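Local coordinates for protein muconate cycloisomerase (Azorhizobium caulinodans, PDB 3MY9) that belongs to the enolase superfamily, joining an N-terminal domain of the enolase type to a C-terminal TIM-barrel-like domain, and binds magnesium ions, at residues E176-L181 with L211-A216; A156-G161 with G186-R191; V226-L231 with A254-E259. One frame throughout, in Å; residues are numbered along the deposited sequence.

Contact 1 of 3, residues E176-L181 with L211-A216; sequences EELRIL and LRDVDA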
loop_
_atom_site.group_PDB
_atom_site.type_symbol
_atom_site.label_atom_id
_atom_site.label_comp_id
_atom_site.label_asym_id
_atom_site.label_seq_id
_atom_site.Cartn_x
_atom_site.Cartn_y
_atom_site.Cartn_z
ATOM N N GLU A 176 -8.507 -23.801 -32.595
ATOM C CA GLU A 176 -9.782 -23.812 -33.319
ATOM C C GLU A 176 -10.625 -22.598 -32.940
ATOM O O GLU A 176 -11.227 -21.979 -33.798
ATOM C CB GLU A 176 -10.565 -25.116 -33.075
ATOM C CG GLU A 176 -11.872 -25.255 -33.920
ATOM C CD GLU A 176 -12.525 -26.633 -33.816
ATOM O OE1 GLU A 176 -11.995 -27.503 -33.074
ATOM O OE2 GLU A 176 -13.564 -26.851 -34.491
ATOM N N GLU A 177 -10.631 -22.234 -31.660
ATOM C CA GLU A 177 -11.391 -21.070 -31.223
ATOM C C GLU A 177 -10.817 -19.787 -31.846
ATOM O O GLU A 177 -11.578 -18.881 -32.195
ATOM C CB GLU A 177 -11.466 -21.018 -29.694
ATOM C CG GLU A 177 -12.249 -22.236 -29.151
ATOM C CD GLU A 177 -12.602 -22.171 -27.677
ATOM O OE1 GLU A 177 -11.847 -21.555 -26.883
ATOM O OE2 GLU A 177 -13.636 -22.789 -27.312
ATOM N N LEU A 178 -9.499 -19.731 -32.027
ATOM C CA LEU A 178 -8.863 -18.578 -32.671
ATOM C C LEU A 178 -9.249 -18.451 -34.148
ATOM O O LEU A 178 -9.505 -17.342 -34.618
ATOM C CB LEU A 178 -7.331 -18.633 -32.550
ATOM C CG LEU A 178 -6.705 -18.404 -31.177
ATOM C CD1 LEU A 178 -5.146 -18.384 -31.293
ATOM C CD2 LEU A 178 -7.205 -17.123 -30.568
ATOM N N ARG A 179 -9.256 -19.574 -34.870
ATOM C CA ARG A 179 -9.676 -19.593 -36.282
ATOM C C ARG A 179 -11.150 -19.174 -36.421
ATOM O O ARG A 179 -11.538 -18.487 -37.365
ATOM C CB ARG A 179 -9.497 -21.003 -36.901
ATOM C CG ARG A 179 -8.039 -21.455 -37.021
ATOM C CD ARG A 179 -7.866 -22.702 -37.943
ATOM N NE ARG A 179 -8.514 -23.907 -37.405
ATOM C CZ ARG A 179 -7.982 -24.743 -36.503
ATOM N NH1 ARG A 179 -6.765 -24.533 -35.997
ATOM N NH2 ARG A 179 -8.680 -25.799 -36.090
ATOM N N ILE A 180 -11.973 -19.616 -35.482
ATOM C CA ILE A 180 -13.373 -19.176 -35.423
ATOM C C ILE A 180 -13.475 -17.664 -35.244
ATOM O O ILE A 180 -14.182 -17.007 -35.983
ATOM C CB ILE A 180 -14.177 -19.945 -34.348
ATOM C CG1 ILE A 180 -14.495 -21.364 -34.867
ATOM C CG2 ILE A 180 -15.520 -19.242 -34.036
ATOM C CD1 ILE A 180 -14.997 -22.324 -33.817
ATOM N N LEU A 181 -12.723 -17.105 -34.312
ATOM C CA LEU A 181 -12.775 -15.661 -34.073
ATOM C C LEU A 181 -12.280 -14.913 -35.291
ATOM O O LEU A 181 -12.822 -13.861 -35.629
ATOM C CB LEU A 181 -11.937 -15.263 -32.865
ATOM C CG LEU A 181 -12.496 -15.648 -31.485
ATOM C CD1 LEU A 181 -11.381 -15.591 -30.460
ATOM C CD2 LEU A 181 -13.726 -14.777 -31.068
ATOM N N LEU A 211 -5.992 -15.666 -22.801
ATOM C CA LEU A 211 -6.709 -14.388 -22.795
ATOM C C LEU A 211 -6.069 -13.332 -23.703
ATOM O O LEU A 211 -6.789 -12.566 -24.356
ATOM C CB LEU A 211 -6.844 -13.840 -21.373
ATOM C CG LEU A 211 -7.685 -14.712 -20.411
ATOM C CD1 LEU A 211 -7.605 -14.156 -18.986
ATOM C CD2 LEU A 211 -9.159 -14.761 -20.936
ATOM N N ARG A 212 -4.734 -13.301 -23.746
ATOM C CA ARG A 212 -4.042 -12.374 -24.615
ATOM C C ARG A 212 -4.313 -12.678 -26.070
ATOM O O ARG A 212 -4.497 -11.719 -26.874
ATOM C CB ARG A 212 -2.531 -12.299 -24.341
ATOM C CG ARG A 212 -1.827 -11.147 -25.123
ATOM C CD ARG A 212 -0.304 -11.127 -24.816
ATOM N NE ARG A 212 -0.073 -10.931 -23.385
ATOM C CZ ARG A 212 -0.135 -9.768 -22.757
ATOM N NH1 ARG A 212 -0.386 -8.649 -23.425
ATOM N NH2 ARG A 212 0.125 -9.711 -21.451
ATOM N N ASP A 213 -4.404 -13.965 -26.418
ATOM C CA ASP A 213 -4.719 -14.336 -27.789
ATOM C C ASP A 213 -6.127 -13.825 -28.210
ATOM O O ASP A 213 -6.315 -13.310 -29.326
ATOM C CB ASP A 213 -4.663 -15.853 -27.975
ATOM C CG ASP A 213 -3.226 -16.429 -27.940
ATOM O OD1 ASP A 213 -2.244 -15.661 -27.999
ATOM O OD2 ASP A 213 -3.105 -17.668 -27.821
ATOM N N VAL A 214 -7.123 -13.971 -27.335
ATOM C CA VAL A 214 -8.487 -13.617 -27.735
ATOM C C VAL A 214 -8.702 -12.095 -27.588
ATOM O O VAL A 214 -9.513 -11.507 -28.291
ATOM C CB VAL A 214 -9.557 -14.423 -27.002
ATOM C CG1 VAL A 214 -9.366 -15.957 -27.246
ATOM C CG2 VAL A 214 -9.598 -14.068 -25.573
ATOM N N ASP A 215 -7.910 -11.458 -26.725
ATOM C CA ASP A 215 -7.884 -9.997 -26.619
ATOM C C ASP A 215 -7.524 -9.287 -27.938
ATOM O O ASP A 215 -7.956 -8.153 -28.141
ATOM C CB ASP A 215 -6.970 -9.540 -25.459
ATOM C CG ASP A 215 -6.658 -8.024 -25.499
ATOM O OD1 ASP A 215 -7.451 -7.202 -24.935
ATOM O OD2 ASP A 215 -5.609 -7.656 -26.090
ATOM N N ALA A 216 -6.819 -9.956 -28.859
ATOM C CA ALA A 216 -6.431 -9.333 -30.158
ATOM C C ALA A 216 -7.627 -9.131 -31.076
ATOM O O ALA A 216 -7.571 -8.320 -32.014
ATOM C CB ALA A 216 -5.338 -10.162 -30.890
#
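Leu-178 reaches from helix 174-188 to Asp-213 and Val-214 of helix 207-215. Its CB points at the other helix. CG lies anti to the carbonyl carbon of Leu-178 (chi1 -70°), and this carries both methyl groups across the gap. The two tips then part. CD1 of Leu-178 comes near the carboxylate, 4.1 Å from OD2 of Asp-213. CD2 of Leu-178 takes the closer contact and lies 3.8 Å from CB of Asp-213. CD2 of Leu-178 is also 4.1 Å from CG1 of Val-214, so one methyl group touches two successive residues of the facing helix. Leu-178 meets the base of the Asp-213 side chain at a slant.

Leu-181, one turn further on, repeats the approach with a single methyl group. CD1 of Leu-181 is 3.8 Å from CG1 of Val-214 and 4.1 Å from CB of Val-214. CG1 of Val-214 thus meets a methyl group from each leucine. Val-214 and Leu-181 are buried, while Leu-178 and Asp-213 lie nearer the surface.

The carboxylate of Asp-213 has its polar partners beyond this apolar patch. OD2 is hydrogen-bonded to NE2 of His-174, at the start of helix 174-188, and OD1 forms a salt bridge with Arg-218 of a second subunit. The aspartate therefore ties the two helices together and also takes part in the assembly.

The helices run almost parallel, with 13° between their directions and their axes 10.7 Å apart at closest approach. They are neighbours on the outside of the barrel. Beneath them, Leu-181 packs on Leu-194 and Leu-196 of strand 193-197 and on Met-167 of strand 164-168. Val-214 rests on Leu-196 and on Ile-222 of strand 222-223.

Contact 2 of 3, residues A156-G161 with G186-R191; sequences AMVPAG and GEFGER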
loop_
_atom_site.group_PDB
_atom_site.type_symbol
_atom_site.label_atom_id
_atom_site.label_comp_id
_atom_site.label_asym_id
_atom_site.label_seq_id
_atom_site.Cartn_x
_atom_site.Cartn_y
_atom_site.Cartn_z
ATOM N N ALA A 156 -27.821 -14.750 -41.113
ATOM C CA ALA A 156 -29.218 -14.305 -41.179
ATOM C C ALA A 156 -29.542 -13.233 -40.130
ATOM O O ALA A 156 -30.351 -12.340 -40.373
ATOM C CB ALA A 156 -30.152 -15.490 -41.004
ATOM N N MET A 157 -28.927 -13.323 -38.955
ATOM C CA MET A 157 -29.337 -12.492 -37.809
ATOM C C MET A 157 -28.790 -11.059 -37.827
ATOM O O MET A 157 -29.443 -10.120 -37.354
ATOM C CB MET A 157 -28.923 -13.161 -36.502
ATOM C CG MET A 157 -29.726 -14.401 -36.182
ATOM S SD MET A 157 -29.216 -15.189 -34.640
ATOM C CE MET A 157 -30.797 -16.012 -34.427
ATOM N N VAL A 158 -27.579 -10.892 -38.343
ATOM C CA VAL A 158 -26.991 -9.566 -38.417
ATOM C C VAL A 158 -27.805 -8.631 -39.345
ATOM O O VAL A 158 -28.141 -7.516 -38.940
ATOM C CB VAL A 158 -25.500 -9.637 -38.759
ATOM C CG1 VAL A 158 -24.937 -8.256 -39.034
ATOM C CG2 VAL A 158 -24.747 -10.298 -37.593
ATOM N N PRO A 159 -28.167 -9.090 -40.558
ATOM C CA PRO A 159 -29.029 -8.241 -41.379
ATOM C C PRO A 159 -30.409 -7.941 -40.738
ATOM O O PRO A 159 -30.999 -6.890 -41.038
ATOM C CB PRO A 159 -29.185 -9.054 -42.672
ATOM C CG PRO A 159 -27.967 -9.902 -42.747
ATOM C CD PRO A 159 -27.678 -10.259 -41.309
ATOM N N ALA A 160 -30.901 -8.859 -39.887
ATOM C CA ALA A 160 -32.176 -8.697 -39.161
ATOM C C ALA A 160 -32.081 -7.786 -37.941
ATOM O O ALA A 160 -33.062 -7.613 -37.209
ATOM C CB ALA A 160 -32.725 -10.067 -38.738
ATOM N N GLY A 161 -30.904 -7.226 -37.691
ATOM C CA GLY A 161 -30.699 -6.276 -36.587
ATOM C C GLY A 161 -30.090 -6.799 -35.290
ATOM O O GLY A 161 -29.942 -6.046 -34.338
ATOM N N GLY A 186 -13.377 -11.454 -39.751
ATOM C CA GLY A 186 -13.201 -11.305 -41.211
ATOM C C GLY A 186 -14.478 -10.954 -41.988
ATOM O O GLY A 186 -14.451 -10.156 -42.927
ATOM N N GLU A 187 -15.604 -11.538 -41.607
ATOM C CA GLU A 187 -16.861 -11.235 -42.285
ATOM C C GLU A 187 -17.588 -10.009 -41.737
ATOM O O GLU A 187 -18.141 -9.196 -42.500
ATOM C CB GLU A 187 -17.815 -12.411 -42.176
ATOM C CG GLU A 187 -19.154 -12.138 -42.908
ATOM C CD GLU A 187 -19.755 -13.371 -43.511
ATOM O OE1 GLU A 187 -20.824 -13.255 -44.181
ATOM O OE2 GLU A 187 -19.142 -14.451 -43.323
ATOM N N PHE A 188 -17.627 -9.915 -40.413
ATOM C CA PHE A 188 -18.490 -8.968 -39.733
ATOM C C PHE A 188 -17.775 -7.731 -39.210
ATOM O O PHE A 188 -18.406 -6.709 -38.998
ATOM C CB PHE A 188 -19.201 -9.676 -38.587
ATOM C CG PHE A 188 -20.130 -10.786 -39.037
ATOM C CD1 PHE A 188 -21.319 -10.488 -39.690
ATOM C CD2 PHE A 188 -19.835 -12.117 -38.765
ATOM C CE1 PHE A 188 -22.171 -11.507 -40.094
ATOM C CE2 PHE A 188 -20.689 -13.127 -39.138
ATOM C CZ PHE A 188 -21.846 -12.837 -39.816
ATOM N N GLY A 189 -16.464 -7.830 -38.968
ATOM C CA GLY A 189 -15.710 -6.715 -38.418
ATOM C C GLY A 189 -16.377 -6.209 -37.159
ATOM O O GLY A 189 -16.686 -7.003 -36.275
ATOM N N GLU A 190 -16.625 -4.901 -37.091
ATOM C CA GLU A 190 -17.261 -4.277 -35.925
ATOM C C GLU A 190 -18.779 -4.152 -36.060
ATOM O O GLU A 190 -19.442 -3.506 -35.237
ATOM C CB GLU A 190 -16.665 -2.889 -35.657
ATOM C CG GLU A 190 -15.172 -2.867 -35.274
ATOM C CD GLU A 190 -14.503 -1.527 -35.622
ATOM O OE1 GLU A 190 -14.939 -0.476 -35.072
ATOM O OE2 GLU A 190 -13.546 -1.528 -36.455
ATOM N N ARG A 191 -19.350 -4.790 -37.067
ATOM C CA ARG A 191 -20.785 -4.813 -37.186
ATOM C C ARG A 191 -21.437 -5.697 -36.117
ATOM O O ARG A 191 -22.653 -5.662 -35.952
ATOM C CB ARG A 191 -21.191 -5.273 -38.580
ATOM C CG ARG A 191 -20.694 -4.336 -39.694
ATOM C CD ARG A 191 -20.495 -5.097 -41.010
ATOM N NE ARG A 191 -21.621 -5.994 -41.268
ATOM C CZ ARG A 191 -21.548 -7.165 -41.898
ATOM N NH1 ARG A 191 -20.386 -7.634 -42.361
ATOM N NH2 ARG A 191 -22.664 -7.880 -42.070
#
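The carbonyl O of Phe-188 accepts a hydrogen bond from N of Arg-191 at 2.9 Å. This closes the turn that follows helix 174-188. Gly-189 leaves the helix with positive phi. Both Phe-188 and Arg-191 then face Val-158, which joins the two segments by itself.

The two methyl groups of Val-158 divide the work. CG2 of Val-158 approaches the ring obliquely, 3.8 Å from CE1 of Phe-188. CG1 of Val-158 turns to the other partner and lies 3.8 Å from NH2 of Arg-191. The arginine chain bends at chi3 (44°) and crosses the valine at about a right angle. One face of the phenylalanine ring is taken by CG of Glu-187, 4.0 Å above its centre. The carboxylate of Glu-187 forms a salt bridge with Arg-155 of helix 147-157, which links the two helices directly.

Val-158 also opens a type I turn, in which N of Gly-161 bonds to O of Val-158 at 3.0 Å. N of His-162 bonds back to O of Met-157. Gly-161, with positive phi, is the C-prime residue. This is a Schellman motif, which ends helix 147-157 before barrel strand 164-168.

Contact 3 of 3, residues V226-L231 with A254-E259; sequences VPRRHL and AVDLME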
loop_
_atom_site.group_PDB
_atom_site.type_symbol
_atom_site.label_atom_id
_atom_site.label_comp_id
_atom_site.label_asym_id
_atom_site.label_seq_id
_atom_site.Cartn_x
_atom_site.Cartn_y
_atom_site.Cartn_z
ATOM N N VAL A 226 -12.023 -17.166 -14.761
ATOM C CA VAL A 226 -11.619 -18.044 -13.647
ATOM C C VAL A 226 -12.709 -18.020 -12.553
ATOM O O VAL A 226 -13.560 -17.159 -12.590
ATOM C CB VAL A 226 -10.257 -17.624 -13.065
ATOM C CG1 VAL A 226 -9.125 -17.680 -14.181
ATOM C CG2 VAL A 226 -10.335 -16.209 -12.392
ATOM N N PRO A 227 -12.708 -18.998 -11.623
ATOM C CA PRO A 227 -13.687 -19.034 -10.546
ATOM C C PRO A 227 -13.653 -17.811 -9.623
ATOM O O PRO A 227 -12.643 -17.066 -9.589
ATOM C CB PRO A 227 -13.302 -20.279 -9.728
ATOM C CG PRO A 227 -12.549 -21.160 -10.690
ATOM C CD PRO A 227 -11.926 -20.252 -11.708
ATOM N N ARG A 228 -14.743 -17.686 -8.869
ATOM C CA ARG A 228 -15.037 -16.585 -7.961
ATOM C C ARG A 228 -13.867 -16.183 -7.029
ATOM O O ARG A 228 -13.587 -15.009 -6.873
ATOM C CB ARG A 228 -16.287 -16.942 -7.126
ATOM C CG ARG A 228 -16.553 -16.028 -5.913
ATOM C CD ARG A 228 -17.858 -16.378 -5.226
ATOM N NE ARG A 228 -18.054 -15.587 -4.012
ATOM C CZ ARG A 228 -18.553 -14.350 -3.960
ATOM N NH1 ARG A 228 -18.683 -13.745 -2.780
ATOM N NH2 ARG A 228 -18.929 -13.701 -5.058
ATOM N N ARG A 229 -13.176 -17.152 -6.460
ATOM C CA ARG A 229 -12.090 -16.854 -5.482
ATOM C C ARG A 229 -10.979 -15.897 -5.972
ATOM O O ARG A 229 -10.508 -15.032 -5.198
ATOM C CB ARG A 229 -11.411 -18.124 -5.024
ATOM C CG ARG A 229 -12.399 -19.283 -4.757
ATOM C CD ARG A 229 -12.262 -20.413 -5.784
ATOM N NE ARG A 229 -10.931 -21.018 -5.672
ATOM C CZ ARG A 229 -10.592 -22.206 -6.157
ATOM N NH1 ARG A 229 -11.485 -22.967 -6.805
ATOM N NH2 ARG A 229 -9.343 -22.640 -5.989
ATOM N N HIS A 230 -10.597 -16.051 -7.240
ATOM C CA HIS A 230 -9.321 -15.570 -7.712
ATOM C C HIS A 230 -9.338 -14.109 -8.123
ATOM O O HIS A 230 -9.077 -13.762 -9.274
ATOM C CB HIS A 230 -8.825 -16.459 -8.855
ATOM C CG HIS A 230 -8.733 -17.892 -8.488
ATOM N ND1 HIS A 230 -7.947 -18.343 -7.451
ATOM C CD2 HIS A 230 -9.316 -18.988 -9.025
ATOM C CE1 HIS A 230 -8.080 -19.656 -7.337
ATOM N NE2 HIS A 230 -8.895 -20.071 -8.290
ATOM N N LEU A 231 -9.598 -13.246 -7.147
ATOM C CA LEU A 231 -9.808 -11.839 -7.408
ATOM C C LEU A 231 -8.509 -11.194 -7.807
ATOM O O LEU A 231 -8.484 -10.367 -8.707
ATOM C CB LEU A 231 -10.408 -11.117 -6.176
ATOM C CG LEU A 231 -11.923 -11.035 -5.969
ATOM C CD1 LEU A 231 -12.219 -10.159 -4.756
ATOM C CD2 LEU A 231 -12.661 -10.499 -7.187
ATOM N N ALA A 254 -23.679 -6.113 -3.285
ATOM C CA ALA A 254 -23.051 -4.815 -3.117
ATOM C C ALA A 254 -21.718 -4.981 -2.404
ATOM O O ALA A 254 -20.724 -4.340 -2.776
ATOM C CB ALA A 254 -23.969 -3.871 -2.361
ATOM N N VAL A 255 -21.670 -5.867 -1.422
ATOM C CA VAL A 255 -20.422 -6.143 -0.735
ATOM C C VAL A 255 -19.306 -6.646 -1.673
ATOM O O VAL A 255 -18.167 -6.179 -1.592
ATOM C CB VAL A 255 -20.613 -7.172 0.400
ATOM C CG1 VAL A 255 -19.268 -7.480 1.032
ATOM C CG2 VAL A 255 -21.603 -6.654 1.445
ATOM N N ASP A 256 -19.623 -7.606 -2.544
ATOM C CA ASP A 256 -18.637 -8.101 -3.488
ATOM C C ASP A 256 -18.183 -6.925 -4.370
ATOM O O ASP A 256 -17.006 -6.794 -4.682
ATOM C CB ASP A 256 -19.199 -9.216 -4.416
ATOM C CG ASP A 256 -19.573 -10.498 -3.673
ATOM O OD1 ASP A 256 -19.118 -10.733 -2.542
ATOM O OD2 ASP A 256 -20.329 -11.308 -4.250
ATOM N N LEU A 257 -19.120 -6.099 -4.791
ATOM C CA LEU A 257 -18.813 -5.047 -5.724
ATOM C C LEU A 257 -17.823 -4.075 -5.099
ATOM O O LEU A 257 -16.847 -3.729 -5.741
ATOM C CB LEU A 257 -20.071 -4.327 -6.203
ATOM C CG LEU A 257 -19.845 -3.146 -7.173
ATOM C CD1 LEU A 257 -19.111 -3.584 -8.447
ATOM C CD2 LEU A 257 -21.177 -2.510 -7.501
ATOM N N MET A 258 -18.027 -3.675 -3.847
ATOM C CA MET A 258 -17.045 -2.791 -3.190
ATOM C C MET A 258 -15.636 -3.377 -3.167
ATOM O O MET A 258 -14.655 -2.650 -3.320
ATOM C CB MET A 258 -17.470 -2.363 -1.771
ATOM C CG MET A 258 -18.621 -1.324 -1.778
ATOM S SD MET A 258 -18.359 0.362 -2.481
ATOM C CE MET A 258 -16.905 0.268 -3.465
ATOM N N GLU A 259 -15.530 -4.694 -3.004
ATOM C CA GLU A 259 -14.215 -5.341 -3.037
ATOM C C GLU A 259 -13.656 -5.428 -4.467
ATOM O O GLU A 259 -12.459 -5.271 -4.678
ATOM C CB GLU A 259 -14.289 -6.713 -2.401
ATOM C CG GLU A 259 -12.923 -7.321 -2.147
ATOM C CD GLU A 259 -12.086 -6.540 -1.116
ATOM O OE1 GLU A 259 -12.629 -5.898 -0.187
ATOM O OE2 GLU A 259 -10.853 -6.576 -1.252
#
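Arg-228 and Asp-256 form a two-nitrogen, end-on salt bridge on the surface of the C-terminal TIM-barrel-like domain of this enolase-superfamily protein. It joins the loop after strand 222-223 to the first turn of helix 254-263. The arginine chain is extended from CG to NE, and CG is anti to the backbone N (chi1 167°). The guanidinium is thereby carried across to the helix.

NH1 of Arg-228 donates to OD1 of Asp-256 at 3.1 Å. NH2 of Arg-228 donates to OD2 of Asp-256 at 2.9 Å. Both bonds are fairly straight. The two flat groups are not coplanar, for their planes stand 54° apart. Both oxygens lie close to the guanidinium plane, yet each is met from above the plane of the carboxylate. The approach to OD2 is the steeper, with NH2 of Arg-228 61° out of the carboxylate plane.

Each end of the shorter bond has a further partner. NH2 of Arg-228 also bonds to O of Glu-249, next in sequence to the magnesium ligand Asp-248. OD2 of Asp-256 also accepts from N of Phe-252, just ahead of the helix. The bridge is thus tied to the loop after strand 245-247, and these bonds probably limit rotation of both groups. The arginine side chain is about 11 Å from a bound magnesium ion.

Leu-231 adds the apolar part. It opens helix 231-240, directly after His-230 at the N-cap position. Its partner Glu-259 directs its carboxylate to other residues, with salt bridges to Arg-262 and Arg-263 and to Arg-263 of a fourth subunit. That leaves the aliphatic part of the glutamate to the leucine. CD1 of Leu-231 lies 3.9 Å from CG of Glu-259.

How the contacts relate
All three contacts belong to the barrel domain and tie together neighbouring parts of its outer layer. Contacts 1 and 2 share helix 174-188. Contact 1 uses its early turns and contact 2 its C-terminal end, so this helix is held by helix 207-215 near one end and by the turn that follows helix 147-157 at the other. Their segments alternate along the chain, and their centres are 19 Å apart. Contact 3 follows both in sequence. Its centre lies 26 Å from that of contact 1 and 34 Å from that of contact 2. Contacts 1 and 3 both border on the second subunit, whereas no other chain of the assembly touches contact 2.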